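LP15968p (Drosophila melanogaster, PDB 3MN8) removes C-terminal arginine or lysine from peptides and proteins as a zinc metallocarboxypeptidase, processing growth factors, peptide hormones and neuropeptides. Local coordinates at residues 78-83 with 117-122; 171-176 with 196-201; 253-258 with 304-309. All blocks are in the same frame, centred on the assembly; numbering follows the deposited sequence.

Interaction 1 (78-83 with 117-122); sequences LQISRN and YLLGNH. With NAG (2-acetamido-2-deoxy-beta-D-glucopyranose), chain E.
I80 meets L118 and L119 with two different branches of its side chain. Its long arm ends at CD1, 4.2 Å from L118 CD1, while the short branch sets CG2 4.3 Å from L119 CD2. With CG1 anti to the carbonyl carbon (chi1 -61°) and the arm extended beyond it (chi2 166°), the two methyls reach separate leucines of the helix. L78, two residues back on the same side of the strand, adds a looser touch, its CD2 lying 4.5 Å from L119 CD1. L119 thus presents one methyl to each strand residue. Although its CB bond runs past the strand, the isobutyl end of L119 bends back to it. The contact is wholly aliphatic, and all four of its residues are buried.

Strand 74-80 belongs to the central mixed sheet of the zinc carboxypeptidase domain, and helix 106-121 packs on one face of it; the axes of the short segments come within 10.5 Å at an angle of 40°. F50 and L53 of helix 43-56 extend the apolar layer beside L78, and L128 of helix 126-134 extends it beside L118. Within 117-122 two side chains bond back to the helical backbone: N121 ND2 donates to Y117 O (3.0 Å) in the carbonyl plane on a lone pair, and H122 ND1 donates to L119 O (2.8 Å), slightly tilted from the plane of the L119 carbonyl. Beyond the strand the chain turns outward to exposed R82, whose NH2 donates to O5 of the N-acetylglucosamine (3.2 Å), with O6 of the sugar over one guanidinium face. This sugar is the glycan on N133. Methyl contacts without directional bonds imply that shape and burial hold helix to sheet here, the polar bonds of each segment running to partners other than the opposite segment.

Interaction 2 (171-176 with 196-201); sequences IDLNRD and PETAAL. With GEM ((2-guanidinoethylmercapto)succinic acid), chain G.
The pocket loop 171-176, which grips a carboxylate of the inhibitor (2-guanidinoethylmercapto)succinic acid and probably that of a substrate, rests its back on the first turn of helix 196-205. T198 OG1 donates to D176 OD2 (2.7 Å), meeting the carboxylate oxygen on its anti side; Q195 N also bonds to OD2. OG1 stands beside the backbone N of T198 (chi1 -45°), which turns the hydroxyl to the aspartate and CG2 to the D176 backbone. L173 packs alongside, with CD1 3.8 Å from E197 CB and CD2 close to T198 OG1. The E197 carboxylate is held by N167.

In this M14 metallocarboxypeptidase the other side of the loop faces the pocket. N174 ND2 (2.6 Å) and R175 NH2 (2.8 Å) both donate to inhibitor O14, and R175 NH1 reaches O15 at 3.3 Å. R175 NH2 also donates to N174 O at 172°, the acceptor lying in the guanidinium plane, which helps to fix the rotation of the arginine. D172 OD1 accepts from N174 N (2.8 Å) in an Asx turn and also bonds to H101, a zinc ligand, linking the loop to the metal site; D172 OD2 forms a salt bridge with R165, itself bonded to the inhibitor.

Interaction 3 (253-258 with 304-309); sequences HTYSDN and IELSCC. With GEM ((2-guanidinoethylmercapto)succinic acid), chain G.
Strand 300-305, which carries E305, the probable proton donor/acceptor of the active site, is backed at I304 by Y255 of helix 245-257. I304 lies over one face of the Y255 ring in a CH-pi contact, CD1 3.9 Å from the ring centroid and 24° off the normal. CD1 sits toward the CD2 side of the ring (3.6 Å to Y255 CD2), while I304 CG2 approaches Y255 CE1 at 3.8 Å, so the isoleucine spans the ring with two methyls. L306 CD2 comes to the phenol end obliquely, 4.1 Å from Y255 CZ.

Side chains alternate along this inner strand of the central sheet: I304 turns to the helix layer and E305 away from it, to the inhibitor pocket. At chi1 -164° the Y255 side chain swings CG opposite the backbone N, carrying the ring from helix to strand, and its OH is hydrogen-bonded to N324 of helix 317-333. Trimming Y255 to an alanine is likely to open a gap over I304 and leave N324 without its hydroxyl partner. Further along, S307 OG donates to C309 O (2.6 Å), and disulfides join C308 to C268 and C309 to C156.

All three contacts are buried packing within the first of the protein's three carboxypeptidase-like domains, in its active 1B form, but they differ in chemistry and in distance from the zinc. Interactions 1 and 3 each pack a helix on the same central sheet, through strand 74-80 and strand 300-305; the first is purely aliphatic, the second places aliphatic methyls on an aromatic ring. Interaction 2 involves no strand: a loop meets a helix, and a hydroxyl-carboxylate bond joins the apolar contact. Interaction 1 runs out to a surface glycan, away from the annotated sites. Interactions 2 and 3, with nearest atoms about 7 Å apart, both border the inhibitor pocket, their packing residues behind those facing it.

Interaction 1 (78-83 with 117-122)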
loop_
_atom_site.group_PDB
_atom_site.type_symbol
_atom_site.label_atom_id
_atom_site.label_comp_id
_atom_site.label_asym_id
_atom_site.label_seq_id
_atom_site.Cartn_x
_atom_site.Cartn_y
_atom_site.Cartn_z
ATOM N N LEU A 78 1.863 -5.981 11.348
ATOM C CA LEU A 78 2.003 -7.424 11.296
ATOM C C LEU A 78 2.488 -7.824 9.930
ATOM O O LEU A 78 1.809 -7.575 8.936
ATOM C CB LEU A 78 0.674 -8.127 11.576
ATOM C CG LEU A 78 0.755 -9.655 11.746
ATOM C CD1 LEU A 78 1.398 -10.022 13.085
ATOM C CD2 LEU A 78 -0.617 -10.331 11.624
ATOM N N GLN A 79 3.661 -8.445 9.890
ATOM C CA GLN A 79 4.175 -9.080 8.681
ATOM C C GLN A 79 3.729 -10.530 8.541
ATOM O O GLN A 79 3.766 -11.295 9.500
ATOM C CB GLN A 79 5.697 -9.053 8.677
ATOM C CG GLN A 79 6.312 -10.004 7.704
ATOM C CD GLN A 79 7.799 -10.090 7.892
ATOM O OE1 GLN A 79 8.310 -9.815 8.976
ATOM N NE2 GLN A 79 8.507 -10.478 6.841
ATOM N N ILE A 80 3.330 -10.895 7.326
ATOM C CA ILE A 80 2.985 -12.266 6.969
ATOM C C ILE A 80 3.832 -12.678 5.777
ATOM O O ILE A 80 3.861 -11.980 4.762
ATOM C CB ILE A 80 1.518 -12.364 6.558
ATOM C CG1 ILE A 80 0.623 -11.939 7.728
ATOM C CG2 ILE A 80 1.203 -13.770 6.071
ATOM C CD1 ILE A 80 -0.814 -11.670 7.363
ATOM N N SER A 81 4.522 -13.807 5.890
ATOM C CA SER A 81 5.416 -14.247 4.827
ATOM C C SER A 81 5.560 -15.754 4.821
ATOM O O SER A 81 5.175 -16.420 5.783
ATOM C CB SER A 81 6.785 -13.623 5.029
ATOM O OG SER A 81 7.267 -13.948 6.315
ATOM N N ARG A 82 6.120 -16.295 3.741
ATOM C CA ARG A 82 6.428 -17.724 3.687
ATOM C C ARG A 82 7.302 -18.037 4.889
ATOM O O ARG A 82 7.039 -18.983 5.638
ATOM C CB ARG A 82 7.141 -18.083 2.372
ATOM C CG ARG A 82 7.620 -19.536 2.241
ATOM C CD ARG A 82 7.070 -20.207 0.989
ATOM N NE ARG A 82 8.113 -20.622 0.059
ATOM C CZ ARG A 82 7.950 -21.482 -0.949
ATOM N NH1 ARG A 82 8.983 -21.774 -1.729
ATOM N NH2 ARG A 82 6.775 -22.058 -1.186
ATOM N N ASN A 83 8.325 -17.209 5.085
ATOM C CA ASN A 83 9.243 -17.374 6.203
ATOM C C ASN A 83 9.608 -16.046 6.822
ATOM O O ASN A 83 10.389 -15.287 6.255
ATOM C CB ASN A 83 10.515 -18.078 5.745
ATOM C CG ASN A 83 11.663 -17.918 6.735
ATOM O OD1 ASN A 83 11.450 -17.834 7.947
ATOM N ND2 ASN A 83 12.892 -17.881 6.217
ATOM N N TYR A 117 -7.721 -13.766 8.281
ATOM C CA TYR A 117 -8.132 -14.474 7.071
ATOM C C TYR A 117 -6.969 -15.173 6.368
ATOM O O TYR A 117 -6.989 -16.380 6.131
ATOM C CB TYR A 117 -8.812 -13.511 6.101
ATOM C CG TYR A 117 -9.331 -14.184 4.854
ATOM C CD1 TYR A 117 -10.561 -14.824 4.851
ATOM C CD2 TYR A 117 -8.588 -14.189 3.683
ATOM C CE1 TYR A 117 -11.043 -15.453 3.719
ATOM C CE2 TYR A 117 -9.057 -14.814 2.533
ATOM C CZ TYR A 117 -10.289 -15.444 2.559
ATOM O OH TYR A 117 -10.764 -16.071 1.435
ATOM N N LEU A 118 -5.949 -14.406 6.031
ATOM C CA LEU A 118 -4.775 -14.957 5.384
ATOM C C LEU A 118 -4.156 -16.078 6.195
ATOM O O LEU A 118 -3.955 -17.178 5.695
ATOM C CB LEU A 118 -3.735 -13.864 5.137
ATOM C CG LEU A 118 -4.092 -12.964 3.961
ATOM C CD1 LEU A 118 -3.074 -11.847 3.798
ATOM C CD2 LEU A 118 -4.216 -13.803 2.690
ATOM N N LEU A 119 -3.841 -15.798 7.449
ATOM C CA LEU A 119 -3.169 -16.791 8.268
ATOM C C LEU A 119 -3.979 -18.062 8.418
ATOM O O LEU A 119 -3.487 -19.146 8.113
ATOM C CB LEU A 119 -2.817 -16.218 9.636
ATOM C CG LEU A 119 -1.555 -15.362 9.601
ATOM C CD1 LEU A 119 -1.326 -14.681 10.954
ATOM C CD2 LEU A 119 -0.361 -16.223 9.178
ATOM N N GLY A 120 -5.222 -17.923 8.870
ATOM C CA GLY A 120 -6.064 -19.074 9.165
ATOM C C GLY A 120 -6.552 -19.839 7.942
ATOM O O GLY A 120 -7.156 -20.906 8.073
ATOM N N ASN A 121 -6.285 -19.307 6.752
ATOM C CA ASN A 121 -6.718 -19.970 5.533
ATOM C C ASN A 121 -5.618 -20.353 4.548
ATOM O O ASN A 121 -5.829 -21.223 3.701
ATOM C CB ASN A 121 -7.775 -19.132 4.834
ATOM C CG ASN A 121 -9.105 -19.200 5.535
ATOM O OD1 ASN A 121 -9.900 -20.115 5.303
ATOM N ND2 ASN A 121 -9.360 -18.233 6.409
ATOM N N HIS A 122 -4.454 -19.722 4.675
ATOM C CA HIS A 122 -3.354 -19.897 3.719
ATOM C C HIS A 122 -2.912 -21.354 3.481
ATOM O O HIS A 122 -2.447 -21.696 2.391
ATOM C CB HIS A 122 -2.135 -19.037 4.107
ATOM C CG HIS A 122 -1.180 -19.721 5.038
ATOM N ND1 HIS A 122 -1.283 -19.626 6.409
ATOM C CD2 HIS A 122 -0.108 -20.512 4.793
ATOM C CE1 HIS A 122 -0.314 -20.330 6.970
ATOM N NE2 HIS A 122 0.413 -20.878 6.013
HETATM C C1 NAG E . 3.602 -22.552 0.081
HETATM C C2 NAG E . 3.411 -23.570 -1.042
HETATM C C3 NAG E . 3.304 -25.004 -0.536
HETATM C C4 NAG E . 4.349 -25.279 0.543
HETATM C C5 NAG E . 4.349 -24.164 1.578
HETATM C C6 NAG E . 5.442 -24.385 2.606
HETATM C C7 NAG E . 0.976 -23.255 -1.556
HETATM C C8 NAG E . 0.568 -23.159 -0.108
HETATM N N2 NAG E . 2.274 -23.219 -1.885
HETATM O O3 NAG E . 3.476 -25.885 -1.630
HETATM O O4 NAG E . 4.094 -26.513 1.182
HETATM O O5 NAG E . 4.630 -22.942 0.948
HETATM O O6 NAG E . 6.671 -24.067 1.987
HETATM O O7 NAG E . 0.107 -23.352 -2.422
#

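Interaction 2 (171-176 with 196-201)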
loop_
_atom_site.group_PDB
_atom_site.type_symbol
_atom_site.label_atom_id
_atom_site.label_comp_id
_atom_site.label_asym_id
_atom_site.label_seq_id
_atom_site.Cartn_x
_atom_site.Cartn_y
_atom_site.Cartn_z
ATOM N N ILE A 171 -3.316 17.840 14.058
ATOM C CA ILE A 171 -2.849 18.056 12.689
ATOM C C ILE A 171 -3.178 16.865 11.804
ATOM O O ILE A 171 -3.209 15.722 12.266
ATOM C CB ILE A 171 -1.345 18.464 12.565
ATOM C CG1 ILE A 171 -0.436 17.239 12.502
ATOM C CG2 ILE A 171 -0.945 19.453 13.667
ATOM C CD1 ILE A 171 -0.140 16.759 11.086
ATOM N N ASP A 172 -3.437 17.166 10.531
ATOM C CA ASP A 172 -3.869 16.178 9.546
ATOM C C ASP A 172 -2.663 15.427 8.978
ATOM O O ASP A 172 -1.904 15.962 8.164
ATOM C CB ASP A 172 -4.685 16.858 8.432
ATOM C CG ASP A 172 -5.304 15.862 7.446
ATOM O OD1 ASP A 172 -4.718 14.763 7.232
ATOM O OD2 ASP A 172 -6.378 16.195 6.882
ATOM N N LEU A 173 -2.491 14.183 9.421
ATOM C CA LEU A 173 -1.331 13.402 9.035
ATOM C C LEU A 173 -1.218 13.267 7.515
ATOM O O LEU A 173 -0.126 13.065 6.985
ATOM C CB LEU A 173 -1.360 12.038 9.723
ATOM C CG LEU A 173 -1.234 12.090 11.250
ATOM C CD1 LEU A 173 -1.430 10.709 11.867
ATOM C CD2 LEU A 173 0.107 12.703 11.668
ATOM N N ASN A 174 -2.338 13.403 6.809
ATOM C CA ASN A 174 -2.299 13.310 5.360
ATOM C C ASN A 174 -1.972 14.656 4.768
ATOM O O ASN A 174 -2.203 14.887 3.581
ATOM C CB ASN A 174 -3.611 12.793 4.785
ATOM C CG ASN A 174 -3.422 12.039 3.477
ATOM O OD1 ASN A 174 -2.315 11.593 3.145
ATOM N ND2 ASN A 174 -4.511 11.875 2.734
ATOM N N ARG A 175 -1.461 15.556 5.605
ATOM C CA ARG A 175 -0.813 16.776 5.111
ATOM C C ARG A 175 0.609 16.908 5.644
ATOM O O ARG A 175 1.298 17.880 5.358
ATOM C CB ARG A 175 -1.593 18.030 5.480
ATOM C CG ARG A 175 -3.029 17.986 5.064
ATOM C CD ARG A 175 -3.209 17.635 3.592
ATOM N NE ARG A 175 -4.593 17.867 3.225
ATOM C CZ ARG A 175 -5.530 16.948 3.020
ATOM N NH1 ARG A 175 -6.751 17.356 2.721
ATOM N NH2 ARG A 175 -5.272 15.654 3.080
ATOM N N ASP A 176 1.052 15.917 6.408
ATOM C CA ASP A 176 2.264 16.079 7.207
ATOM C C ASP A 176 3.519 15.432 6.618
ATOM O O ASP A 176 4.606 15.557 7.181
ATOM C CB ASP A 176 2.019 15.560 8.622
ATOM C CG ASP A 176 3.021 16.093 9.613
ATOM O OD1 ASP A 176 3.417 17.264 9.467
ATOM O OD2 ASP A 176 3.402 15.345 10.537
ATOM N N PRO A 196 4.906 12.380 15.248
ATOM C CA PRO A 196 5.519 11.103 15.608
ATOM C C PRO A 196 5.094 10.071 14.589
ATOM O O PRO A 196 5.897 9.307 14.072
ATOM C CB PRO A 196 4.855 10.768 16.947
ATOM C CG PRO A 196 4.494 12.062 17.525
ATOM C CD PRO A 196 4.180 12.982 16.378
ATOM N N GLU A 197 3.802 10.071 14.299
ATOM C CA GLU A 197 3.200 9.024 13.501
ATOM C C GLU A 197 3.727 9.105 12.086
ATOM O O GLU A 197 4.039 8.095 11.472
ATOM C CB GLU A 197 1.670 9.158 13.527
ATOM C CG GLU A 197 1.025 8.935 14.908
ATOM C CD GLU A 197 0.941 10.209 15.742
ATOM O OE1 GLU A 197 0.446 10.130 16.898
ATOM O OE2 GLU A 197 1.359 11.280 15.232
ATOM N N THR A 198 3.833 10.327 11.583
ATOM C CA THR A 198 4.359 10.568 10.253
ATOM C C THR A 198 5.802 10.081 10.206
ATOM O O THR A 198 6.162 9.233 9.388
ATOM C CB THR A 198 4.331 12.068 9.923
ATOM O OG1 THR A 198 3.070 12.645 10.316
ATOM C CG2 THR A 198 4.590 12.293 8.437
ATOM N N ALA A 199 6.629 10.625 11.097
ATOM C CA ALA A 199 8.045 10.267 11.169
ATOM C C ALA A 199 8.244 8.754 11.165
ATOM O O ALA A 199 9.081 8.236 10.439
ATOM C CB ALA A 199 8.695 10.885 12.418
ATOM N N ALA A 200 7.476 8.052 11.989
ATOM C CA ALA A 200 7.568 6.606 12.076
ATOM C C ALA A 200 7.381 5.974 10.705
ATOM O O ALA A 200 8.163 5.122 10.277
ATOM C CB ALA A 200 6.518 6.069 13.048
ATOM N N LEU A 201 6.339 6.399 10.011
ATOM C CA LEU A 201 6.008 5.800 8.732
ATOM C C LEU A 201 6.989 6.198 7.652
ATOM O O LEU A 201 7.345 5.395 6.787
ATOM C CB LEU A 201 4.574 6.154 8.328
ATOM C CG LEU A 201 3.679 5.014 8.802
ATOM C CD1 LEU A 201 3.181 5.270 10.216
ATOM C CD2 LEU A 201 2.544 4.766 7.829
HETATM C C8 GEM G . -8.456 12.829 1.211
HETATM S S7 GEM G . -7.237 11.661 0.677
HETATM C C6 GEM G . -8.005 11.039 -0.791
HETATM C C5 GEM G . -8.409 12.128 -1.783
HETATM N N3 GEM G . -7.187 12.692 -2.336
HETATM C C1 GEM G . -7.081 13.772 -3.101
HETATM N N4 GEM G . -5.893 14.172 -3.535
HETATM N N2 GEM G . -8.167 14.463 -3.433
HETATM C C9 GEM G . -7.844 13.635 2.325
HETATM O O14 GEM G . -6.709 13.306 2.737
HETATM O O15 GEM G . -8.479 14.604 2.794
HETATM C C10 GEM G . -9.781 12.174 1.635
HETATM C C11 GEM G . -9.758 11.326 2.901
HETATM O O12 GEM G . -10.272 10.182 2.839
HETATM O O13 GEM G . -9.271 11.795 3.961
#

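Interaction 3 (253-258 with 304-309)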
loop_
_atom_site.group_PDB
_atom_site.type_symbol
_atom_site.label_atom_id
_atom_site.label_comp_id
_atom_site.label_asym_id
_atom_site.label_seq_id
_atom_site.Cartn_x
_atom_site.Cartn_y
_atom_site.Cartn_z
ATOM N N HIS A 253 -8.228 0.208 -10.902
ATOM C CA HIS A 253 -9.319 -0.528 -11.536
ATOM C C HIS A 253 -9.418 -1.926 -10.979
ATOM O O HIS A 253 -10.520 -2.455 -10.823
ATOM C CB HIS A 253 -9.156 -0.589 -13.049
ATOM C CG HIS A 253 -9.892 0.496 -13.779
ATOM N ND1 HIS A 253 -9.268 1.375 -14.642
ATOM C CD2 HIS A 253 -11.202 0.846 -13.773
ATOM C CE1 HIS A 253 -10.157 2.220 -15.132
ATOM N NE2 HIS A 253 -11.340 1.918 -14.622
ATOM N N THR A 254 -8.267 -2.519 -10.672
ATOM C CA THR A 254 -8.246 -3.835 -10.040
ATOM C C THR A 254 -9.116 -3.862 -8.785
ATOM O O THR A 254 -9.873 -4.802 -8.563
ATOM C CB THR A 254 -6.837 -4.251 -9.625
ATOM O OG1 THR A 254 -5.972 -4.228 -10.766
ATOM C CG2 THR A 254 -6.868 -5.644 -9.042
ATOM N N TYR A 255 -8.997 -2.830 -7.955
ATOM C CA TYR A 255 -9.766 -2.770 -6.717
ATOM C C TYR A 255 -11.238 -2.442 -6.990
ATOM O O TYR A 255 -12.147 -3.120 -6.503
ATOM C CB TYR A 255 -9.159 -1.745 -5.749
ATOM C CG TYR A 255 -9.649 -1.912 -4.330
ATOM C CD1 TYR A 255 -10.915 -1.453 -3.952
ATOM C CD2 TYR A 255 -8.857 -2.544 -3.368
ATOM C CE1 TYR A 255 -11.381 -1.611 -2.648
ATOM C CE2 TYR A 255 -9.309 -2.711 -2.061
ATOM C CZ TYR A 255 -10.575 -2.241 -1.708
ATOM O OH TYR A 255 -11.034 -2.399 -0.418
ATOM N N SER A 256 -11.471 -1.400 -7.775
ATOM C CA SER A 256 -12.832 -0.960 -8.010
ATOM C C SER A 256 -13.606 -2.016 -8.798
ATOM O O SER A 256 -14.732 -2.368 -8.439
ATOM C CB SER A 256 -12.837 0.386 -8.736
ATOM O OG SER A 256 -14.153 0.903 -8.848
ATOM N N ASP A 257 -13.001 -2.516 -9.873
ATOM C CA ASP A 257 -13.657 -3.509 -10.727
ATOM C C ASP A 257 -14.170 -4.674 -9.875
ATOM O O ASP A 257 -15.243 -5.217 -10.132
ATOM C CB ASP A 257 -12.709 -4.021 -11.830
ATOM C CG ASP A 257 -12.507 -3.011 -12.966
ATOM O OD1 ASP A 257 -13.007 -1.878 -12.846
ATOM O OD2 ASP A 257 -11.848 -3.346 -13.983
ATOM N N ASN A 258 -13.397 -5.043 -8.856
ATOM C CA ASN A 258 -13.751 -6.150 -7.971
ATOM C C ASN A 258 -14.630 -5.762 -6.780
ATOM O O ASN A 258 -14.888 -6.582 -5.902
ATOM C CB ASN A 258 -12.488 -6.853 -7.478
ATOM C CG ASN A 258 -11.912 -7.792 -8.519
ATOM O OD1 ASN A 258 -12.408 -8.907 -8.709
ATOM N ND2 ASN A 258 -10.867 -7.343 -9.210
ATOM N N ILE A 304 -7.415 4.480 -1.007
ATOM C CA ILE A 304 -8.712 3.846 -1.198
ATOM C C ILE A 304 -9.773 4.234 -0.166
ATOM O O ILE A 304 -9.586 4.072 1.052
ATOM C CB ILE A 304 -8.595 2.330 -1.293
ATOM C CG1 ILE A 304 -7.768 1.960 -2.516
ATOM C CG2 ILE A 304 -9.981 1.709 -1.394
ATOM C CD1 ILE A 304 -7.258 0.557 -2.483
ATOM N N GLU A 305 -10.886 4.748 -0.688
ATOM C CA GLU A 305 -12.013 5.184 0.124
ATOM C C GLU A 305 -13.030 4.046 0.182
ATOM O O GLU A 305 -13.497 3.574 -0.854
ATOM C CB GLU A 305 -12.640 6.443 -0.493
ATOM C CG GLU A 305 -11.688 7.643 -0.650
ATOM C CD GLU A 305 -11.445 8.378 0.662
ATOM O OE1 GLU A 305 -10.694 9.371 0.664
ATOM O OE2 GLU A 305 -12.003 7.956 1.697
ATOM N N LEU A 306 -13.381 3.612 1.387
ATOM C CA LEU A 306 -14.181 2.394 1.550
ATOM C C LEU A 306 -15.677 2.621 1.751
ATOM O O LEU A 306 -16.500 1.899 1.184
ATOM C CB LEU A 306 -13.629 1.534 2.693
ATOM C CG LEU A 306 -12.195 1.095 2.439
ATOM C CD1 LEU A 306 -11.561 0.499 3.675
ATOM C CD2 LEU A 306 -12.164 0.118 1.290
ATOM N N SER A 307 -16.032 3.615 2.556
ATOM C CA SER A 307 -17.432 3.850 2.867
ATOM C C SER A 307 -17.795 5.317 2.738
ATOM O O SER A 307 -16.927 6.195 2.812
ATOM C CB SER A 307 -17.747 3.370 4.279
ATOM O OG SER A 307 -16.783 3.861 5.201
ATOM N N CYS A 308 -19.083 5.568 2.528
ATOM C CA CYS A 308 -19.629 6.912 2.577
ATOM C C CYS A 308 -19.636 7.385 4.015
ATOM O O CYS A 308 -19.301 8.534 4.307
ATOM C CB CYS A 308 -21.051 6.932 2.018
ATOM S SG CYS A 308 -21.115 6.805 0.227
ATOM N N CYS A 309 -20.026 6.490 4.916
ATOM C CA CYS A 309 -19.957 6.778 6.344
ATOM C C CYS A 309 -18.552 6.521 6.914
ATOM O O CYS A 309 -18.051 5.386 6.908
ATOM C CB CYS A 309 -20.987 5.960 7.099
ATOM S SG CYS A 309 -21.003 6.333 8.857
HETATM C C8 GEM G . -8.456 12.829 1.211
HETATM S S7 GEM G . -7.237 11.661 0.677
HETATM C C6 GEM G . -8.005 11.039 -0.791
HETATM C C5 GEM G . -8.409 12.128 -1.783
HETATM N N3 GEM G . -7.187 12.692 -2.336
HETATM C C1 GEM G . -7.081 13.772 -3.101
HETATM N N4 GEM G . -5.893 14.172 -3.535
HETATM N N2 GEM G . -8.167 14.463 -3.433
HETATM C C9 GEM G . -7.844 13.635 2.325
HETATM O O14 GEM G . -6.709 13.306 2.737
HETATM O O15 GEM G . -8.479 14.604 2.794
HETATM C C10 GEM G . -9.781 12.174 1.635
HETATM C C11 GEM G . -9.758 11.326 2.901
HETATM O O12 GEM G . -10.272 10.182 2.839
HETATM O O13 GEM G . -9.271 11.795 3.961
#